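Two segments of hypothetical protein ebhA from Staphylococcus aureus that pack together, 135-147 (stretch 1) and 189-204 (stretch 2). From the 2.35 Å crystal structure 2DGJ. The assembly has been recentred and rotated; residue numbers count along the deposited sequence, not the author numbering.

Stretch 1, residues 135-147: AINDKDATLRNQN
Stretch 2, residues 189-204: AVTRAKAALNGAENLR

Both stretches are helical segments broken by a bend, and they run in the same general direction. In stretch 1 a type I turn from Ile136 to Lys139, closed by Lys139 N to Ile136 O at 3.2 Å, leads into a short helix beginning at Lys139. Asn145 (phi/psi -88/143) breaks the path, and a new helix starts at Gln146. In stretch 2 the helix carrying Val190 and Lys194 gives way to an extended Leu197 (-44/126) and to Asn198 (-125/25), after which a second helix starts at Gly199. The spacing is uneven: Ala135 CA lies 6.7 Å from Thr191 CA, Thr142 CA 8.4 Å from Lys194 CA, and Asn147 CA 3.8 Å from Gly199 CA. Together the stretches bury 573 Å².

The close end depends on glycine. Gly199 N donates to Asn147 O at 2.9 Å, and an ideal CB on Gly199 would lie 2.3 Å from Gln146 O and 2.6 Å from Asn147 O, a clash with both carbonyls. Asn147, the residue most covered by the partner stretch, has chi1 t and chi2 65°. This brings Asn147 OD1 to Ala200 N, which donates at 3.0 Å, so the amide oxygen receives an NH of the first helical turn. Asn147 ND2 reaches back to Leu197 O, an oxygen less surely placed, in a weak bond of 3.3 Å. An asparagine side chain, with acceptor and donor on one short arm, suits such a place. Asn147 N is itself held by Asn145 OD1 at 2.7 Å, a capping bond made with Asn145 chi1 t. Gln146 (t, m, chi3 -36°) is one methylene longer, and its NE2 donates almost linearly to Gly199 O at 3.1 Å while packing 3.8 Å from Leu203 CB.

Midway, at the widest of the three pairs, Lys194 has all four chi angles t, an extended reach that carries its charge to the short aspartate. Lys194 NZ forms a salt bridge and very short hydrogen bond, 2.5 Å, to Asp138 OD2; Asp138 has chi1 p and chi2 4°. A water accepts from Lys194 NZ at 3.1 Å and donates to Ala135 O at 2.7 Å, adding a second link. Threonine serves two surroundings: Thr142 (chi1 m) turns OG1 back to Asp138 O at 2.8 Å, leaving Thr142 CG2 4.1 Å from Leu197 CD2.

The apolar contact is small. Val190 (chi1 t) places CG1 3.6 Å from Ile136 CG2 and 4.0 Å from Ala135 CB, which points toward stretch 2; Ile136 is p, t. The branched side chains fill the buried space.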

# COMPACT_ATOMS: atom_id res chain seq x y z
N ALA A 135 28.40 0.93 5.68
CA ALA A 135 29.19 2.13 5.90
C ALA A 135 30.42 1.87 6.77
O ALA A 135 31.40 2.61 6.69
CB ALA A 135 28.33 3.22 6.53
N ILE A 136 30.37 0.83 7.59
CA ILE A 136 31.50 0.53 8.47
C ILE A 136 32.17 -0.82 8.20
O ILE A 136 32.89 -1.33 9.06
CB ILE A 136 31.09 0.57 9.96
CG1 ILE A 136 30.21 -0.63 10.30
CG2 ILE A 136 30.34 1.87 10.26
CD1 ILE A 136 29.96 -0.80 11.78
N ASN A 137 31.93 -1.41 7.04
CA ASN A 137 32.55 -2.70 6.73
C ASN A 137 34.03 -2.55 6.44
O ASN A 137 34.78 -3.53 6.45
CB ASN A 137 31.85 -3.37 5.54
CG ASN A 137 30.66 -4.21 5.96
OD1 ASN A 137 30.51 -4.57 7.13
ND2 ASN A 137 29.80 -4.52 5.00
N ASP A 138 34.46 -1.32 6.16
CA ASP A 138 35.87 -1.06 5.90
C ASP A 138 36.51 -0.37 7.10
O ASP A 138 37.53 0.30 6.97
CB ASP A 138 36.05 -0.18 4.66
CG ASP A 138 35.38 1.17 4.80
OD1 ASP A 138 34.83 1.47 5.88
OD2 ASP A 138 35.40 1.94 3.81
N LYS A 139 35.89 -0.55 8.27
CA LYS A 139 36.36 0.04 9.52
C LYS A 139 37.84 -0.19 9.79
O LYS A 139 38.64 0.75 9.79
CB LYS A 139 35.57 -0.51 10.71
CG LYS A 139 36.15 -0.13 12.06
CD LYS A 139 35.58 -0.96 13.18
CE LYS A 139 36.32 -0.68 14.47
NZ LYS A 139 35.81 -1.47 15.62
N ASP A 140 38.20 -1.44 10.03
CA ASP A 140 39.58 -1.81 10.32
C ASP A 140 40.61 -1.28 9.32
O ASP A 140 41.67 -0.77 9.71
CB ASP A 140 39.71 -3.32 10.43
CG ASP A 140 38.82 -3.90 11.52
OD1 ASP A 140 38.87 -3.41 12.67
OD2 ASP A 140 38.08 -4.86 11.23
N ALA A 141 40.30 -1.41 8.03
CA ALA A 141 41.20 -0.96 6.98
C ALA A 141 41.40 0.55 7.06
O ALA A 141 42.52 1.04 6.98
CB ALA A 141 40.65 -1.34 5.61
N THR A 142 40.31 1.29 7.23
CA THR A 142 40.36 2.74 7.32
C THR A 142 41.24 3.18 8.49
O THR A 142 42.02 4.13 8.36
CB THR A 142 38.94 3.34 7.50
OG1 THR A 142 38.13 2.96 6.39
CG2 THR A 142 39.00 4.87 7.58
N LEU A 143 41.11 2.48 9.61
CA LEU A 143 41.88 2.80 10.80
C LEU A 143 43.39 2.60 10.63
O LEU A 143 44.18 3.29 11.27
CB LEU A 143 41.38 1.96 11.98
CG LEU A 143 40.39 2.56 12.99
CD1 LEU A 143 39.94 3.95 12.57
CD2 LEU A 143 39.21 1.63 13.13
N ARG A 144 43.77 1.65 9.79
CA ARG A 144 45.18 1.36 9.56
C ARG A 144 45.75 2.18 8.41
O ARG A 144 46.94 2.11 8.13
CB ARG A 144 45.39 -0.12 9.24
CG ARG A 144 44.76 -1.10 10.23
CD ARG A 144 45.30 -2.51 9.97
NE ARG A 144 44.59 -3.55 10.71
CZ ARG A 144 43.44 -4.09 10.32
NH1 ARG A 144 42.87 -3.68 9.19
NH2 ARG A 144 42.86 -5.04 11.04
N ASN A 145 44.90 2.96 7.75
CA ASN A 145 45.34 3.77 6.62
C ASN A 145 45.86 5.15 7.02
O ASN A 145 45.35 5.78 7.94
CB ASN A 145 44.20 3.91 5.60
CG ASN A 145 44.64 4.58 4.32
OD1 ASN A 145 44.76 5.80 4.26
ND2 ASN A 145 44.91 3.78 3.29
N GLN A 146 46.89 5.61 6.31
CA GLN A 146 47.52 6.89 6.57
C GLN A 146 46.54 8.07 6.54
O GLN A 146 46.74 9.07 7.23
CB GLN A 146 48.63 7.11 5.54
CG GLN A 146 49.49 8.37 5.73
CD GLN A 146 48.81 9.63 5.24
OE1 GLN A 146 48.09 9.61 4.24
NE2 GLN A 146 49.04 10.73 5.93
N ASN A 147 45.47 7.94 5.76
CA ASN A 147 44.49 9.01 5.66
C ASN A 147 43.74 9.20 6.97
O ASN A 147 43.28 10.30 7.28
CB ASN A 147 43.49 8.74 4.53
CG ASN A 147 42.59 9.94 4.27
OD1 ASN A 147 43.05 10.99 3.83
ND2 ASN A 147 41.30 9.78 4.54
N ALA A 189 26.51 9.93 10.35
CA ALA A 189 27.65 10.18 11.23
C ALA A 189 28.90 9.52 10.68
O ALA A 189 29.94 10.16 10.57
CB ALA A 189 27.36 9.66 12.64
N VAL A 190 28.79 8.24 10.34
CA VAL A 190 29.92 7.49 9.80
C VAL A 190 30.38 8.07 8.46
O VAL A 190 31.57 8.35 8.27
CB VAL A 190 29.55 6.01 9.59
CG1 VAL A 190 30.74 5.25 9.00
CG2 VAL A 190 29.14 5.39 10.90
N THR A 191 29.44 8.25 7.55
CA THR A 191 29.71 8.77 6.22
C THR A 191 30.45 10.11 6.23
O THR A 191 31.50 10.25 5.62
CB THR A 191 28.41 8.95 5.41
OG1 THR A 191 27.75 7.69 5.27
CG2 THR A 191 28.73 9.51 4.03
N ARG A 192 29.90 11.09 6.94
CA ARG A 192 30.53 12.41 7.00
C ARG A 192 31.85 12.44 7.78
O ARG A 192 32.77 13.17 7.41
CB ARG A 192 29.53 13.42 7.58
CG ARG A 192 28.41 13.70 6.58
CD ARG A 192 27.34 14.67 7.06
NE ARG A 192 26.44 14.99 5.95
CZ ARG A 192 25.27 15.62 6.08
NH1 ARG A 192 24.84 16.01 7.27
NH2 ARG A 192 24.53 15.86 5.00
N ALA A 193 31.94 11.65 8.84
CA ALA A 193 33.17 11.60 9.63
C ALA A 193 34.29 10.98 8.82
O ALA A 193 35.43 11.44 8.86
CB ALA A 193 32.94 10.81 10.90
N LYS A 194 33.97 9.92 8.09
CA LYS A 194 34.95 9.21 7.27
C LYS A 194 35.42 10.05 6.09
O LYS A 194 36.61 10.06 5.76
CB LYS A 194 34.35 7.90 6.76
CG LYS A 194 35.29 7.07 5.89
CD LYS A 194 34.54 5.94 5.22
CE LYS A 194 35.42 5.18 4.25
NZ LYS A 194 34.61 4.26 3.40
N ALA A 195 34.48 10.76 5.47
CA ALA A 195 34.80 11.61 4.33
C ALA A 195 35.57 12.83 4.79
O ALA A 195 36.08 13.59 3.97
CB ALA A 195 33.53 12.03 3.62
N ALA A 196 35.65 13.02 6.11
CA ALA A 196 36.35 14.15 6.68
C ALA A 196 37.84 13.87 6.92
O ALA A 196 38.65 14.80 6.91
CB ALA A 196 35.68 14.56 8.00
N LEU A 197 38.19 12.60 7.13
CA LEU A 197 39.59 12.22 7.35
C LEU A 197 40.46 12.95 6.34
O LEU A 197 40.23 12.85 5.14
CB LEU A 197 39.78 10.71 7.21
CG LEU A 197 39.50 9.79 8.41
CD1 LEU A 197 39.20 10.61 9.67
CD2 LEU A 197 38.34 8.88 8.07
N ASN A 198 41.48 13.67 6.81
CA ASN A 198 42.33 14.45 5.92
C ASN A 198 43.83 14.15 6.01
O ASN A 198 44.66 15.01 5.68
CB ASN A 198 42.09 15.94 6.18
CG ASN A 198 42.42 16.35 7.60
OD1 ASN A 198 42.39 15.54 8.53
ND2 ASN A 198 42.74 17.63 7.79
N GLY A 199 44.18 12.94 6.44
CA GLY A 199 45.58 12.59 6.54
C GLY A 199 46.29 12.79 5.22
O GLY A 199 47.44 13.23 5.18
N ALA A 200 45.61 12.46 4.12
CA ALA A 200 46.17 12.60 2.79
C ALA A 200 46.55 14.05 2.52
O ALA A 200 47.64 14.34 2.01
CB ALA A 200 45.17 12.13 1.75
N GLU A 201 45.66 14.97 2.88
CA GLU A 201 45.90 16.39 2.68
C GLU A 201 46.95 16.95 3.63
O GLU A 201 47.74 17.80 3.25
CB GLU A 201 44.61 17.19 2.81
CG GLU A 201 43.63 16.96 1.68
CD GLU A 201 42.57 15.92 2.00
OE1 GLU A 201 42.90 14.90 2.66
OE2 GLU A 201 41.41 16.11 1.59
N ASN A 202 46.95 16.49 4.88
CA ASN A 202 47.93 16.97 5.85
C ASN A 202 49.36 16.61 5.41
O ASN A 202 50.30 17.36 5.65
CB ASN A 202 47.66 16.39 7.23
CG ASN A 202 46.49 17.05 7.92
OD1 ASN A 202 46.12 18.18 7.60
ND2 ASN A 202 45.91 16.36 8.90
N LEU A 203 49.50 15.45 4.78
CA LEU A 203 50.81 14.99 4.32
C LEU A 203 51.31 15.83 3.15
O LEU A 203 52.50 16.15 3.07
CB LEU A 203 50.74 13.52 3.90
CG LEU A 203 52.03 12.93 3.31
CD1 LEU A 203 53.15 13.04 4.33
CD2 LEU A 203 51.79 11.48 2.91
N ARG A 204 50.42 16.17 2.23
CA ARG A 204 50.78 16.98 1.08
C ARG A 204 51.25 18.36 1.55
O ARG A 204 52.28 18.87 1.10
CB ARG A 204 49.58 17.14 0.14
CG ARG A 204 49.92 17.62 -1.26
CD ARG A 204 50.16 16.46 -2.23
NE ARG A 204 51.58 16.15 -2.44
CZ ARG A 204 52.24 15.17 -1.82
NH1 ARG A 204 51.62 14.38 -0.96
NH2 ARG A 204 53.52 14.97 -2.10
O HOH W 1 31.87 4.57 4.90